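Local coordinates for protein carboxypeptidase D (Drosophila melanogaster, PDB 3MN8) that is a zinc metallocarboxypeptidase that releases C-terminal arginine or lysine from peptides and proteins, processing growth factors, peptide hormones and neuropeptides, at residues 110-115 and 139-144. Residues are numbered along the deposited sequence; the frame is centred on the assembly and turned at random.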
# COMPACT_ATOMS: atom_id res chain seq x y z
N LEU A 110 -14.10 -2.92 -0.09
CA LEU A 110 -13.54 -2.52 1.20
C LEU A 110 -12.91 -1.12 1.17
O LEU A 110 -12.98 -0.37 2.16
CB LEU A 110 -12.51 -3.54 1.69
CG LEU A 110 -13.07 -4.88 2.16
CD1 LEU A 110 -11.95 -5.73 2.72
CD2 LEU A 110 -14.13 -4.70 3.21
N LEU A 111 -12.30 -0.77 0.05
CA LEU A 111 -11.69 0.54 -0.08
C LEU A 111 -12.75 1.59 -0.28
O LEU A 111 -12.61 2.73 0.17
CB LEU A 111 -10.69 0.57 -1.23
CG LEU A 111 -9.38 -0.14 -0.92
CD1 LEU A 111 -8.39 0.02 -2.07
CD2 LEU A 111 -8.81 0.43 0.37
N VAL A 112 -13.83 1.23 -0.96
CA VAL A 112 -14.94 2.14 -1.14
C VAL A 112 -15.53 2.43 0.23
O VAL A 112 -15.78 3.59 0.58
CB VAL A 112 -16.00 1.53 -2.06
CG1 VAL A 112 -17.34 2.20 -1.84
CG2 VAL A 112 -15.54 1.64 -3.51
N TYR A 113 -15.72 1.38 1.02
CA TYR A 113 -16.14 1.50 2.41
C TYR A 113 -15.19 2.36 3.28
O TYR A 113 -15.63 3.23 4.03
CB TYR A 113 -16.27 0.11 3.04
CG TYR A 113 -17.42 -0.72 2.50
CD1 TYR A 113 -17.43 -2.10 2.63
CD2 TYR A 113 -18.50 -0.11 1.86
CE1 TYR A 113 -18.48 -2.87 2.14
CE2 TYR A 113 -19.56 -0.87 1.37
CZ TYR A 113 -19.54 -2.24 1.51
OH TYR A 113 -20.58 -2.99 1.02
N MET A 114 -13.89 2.11 3.19
CA MET A 114 -12.93 2.88 3.97
C MET A 114 -13.06 4.39 3.72
O MET A 114 -13.18 5.16 4.66
CB MET A 114 -11.49 2.39 3.69
CG MET A 114 -10.40 3.16 4.46
SD MET A 114 -10.47 3.01 6.27
CE MET A 114 -10.44 1.23 6.41
N ALA A 115 -13.05 4.79 2.45
CA ALA A 115 -13.17 6.19 2.06
C ALA A 115 -14.29 6.87 2.83
O ALA A 115 -14.07 7.84 3.55
CB ALA A 115 -13.44 6.29 0.55
N LEU A 139 -6.59 6.16 -1.73
CA LEU A 139 -7.38 4.95 -1.94
C LEU A 139 -7.71 4.71 -3.42
O LEU A 139 -8.33 5.56 -4.08
CB LEU A 139 -8.66 4.99 -1.10
CG LEU A 139 -8.51 5.34 0.38
CD1 LEU A 139 -9.88 5.32 1.08
CD2 LEU A 139 -7.52 4.39 1.06
N VAL A 140 -7.29 3.55 -3.92
CA VAL A 140 -7.56 3.14 -5.29
C VAL A 140 -8.37 1.83 -5.27
O VAL A 140 -7.80 0.73 -5.34
CB VAL A 140 -6.24 2.93 -6.07
CG1 VAL A 140 -6.51 2.73 -7.56
CG2 VAL A 140 -5.28 4.10 -5.84
N PRO A 141 -9.70 1.95 -5.18
CA PRO A 141 -10.62 0.80 -5.16
C PRO A 141 -10.40 -0.19 -6.31
O PRO A 141 -10.48 -1.40 -6.11
CB PRO A 141 -12.00 1.46 -5.28
CG PRO A 141 -11.82 2.79 -4.68
CD PRO A 141 -10.42 3.23 -5.03
N THR A 142 -10.14 0.32 -7.51
CA THR A 142 -9.81 -0.55 -8.64
C THR A 142 -8.66 -0.02 -9.47
O THR A 142 -8.45 1.20 -9.60
CB THR A 142 -11.01 -0.81 -9.59
OG1 THR A 142 -10.58 -1.67 -10.65
CG2 THR A 142 -11.49 0.48 -10.21
N MET A 143 -7.93 -0.96 -10.05
CA MET A 143 -6.76 -0.70 -10.88
C MET A 143 -7.00 -1.42 -12.21
O MET A 143 -6.19 -1.35 -13.13
CB MET A 143 -5.53 -1.22 -10.15
CG MET A 143 -4.22 -0.87 -10.77
SD MET A 143 -2.89 -1.82 -10.01
CE MET A 143 -1.80 -2.01 -11.42
N ASN A 144 -8.13 -2.12 -12.29
CA ASN A 144 -8.49 -2.85 -13.50
C ASN A 144 -10.01 -2.83 -13.75
O ASN A 144 -10.69 -3.85 -13.57
CB ASN A 144 -7.97 -4.28 -13.43
CG ASN A 144 -8.20 -5.03 -14.71
OD1 ASN A 144 -8.60 -4.45 -15.73
ND2 ASN A 144 -7.93 -6.33 -14.69
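Leu111 and Leu139 pack against each other where helix 106-121 lies on the central mixed sheet of the first carboxypeptidase-like domain, illustrating how a helix is seated on a sheet mainly by apolar side chains. Their CD2 methyls come within 4.2 Å, while the other branch of each leucine reaches backbone. Leu111 has CG anti to the carbonyl carbon (chi1 -75°) and CD1 anti to CA (chi2 -176°), which together bring CD1 to 3.4 Å from Val140 O, at the end of strand 136-140. Leu139 CD1 instead lies against the helix, 3.7 Å from Ala115 CB and 3.5 Å from Ala115 N, whose proton goes to Leu111 O within the helix. Met114 adds its CG, 4.0 Å from Leu139 CD1, the two side chains crossing at about a right angle; its chain then bends toward helix 317-333.

Beyond the strand, the ring of Pro141 continues the apolar surface. Val112 CG2 meets its CB at 4.0 Å, and Leu111 CB faces its CG at 4.3 Å. Leu46 and Phe50 of helix 43-56 also touch this proline.

Side-chain hydrogen bonds lie farther along residues 139-144, away from the helix: Thr142 OG1 accepts from Asn144 N in an ST turn, and Asn144 OD1 caps Gly147 N. The buried helix-sheet interface therefore rests on shape and dispersion, while backbone bonds tie Leu139 and Val140 to Leu78, Tyr96 and Ala98.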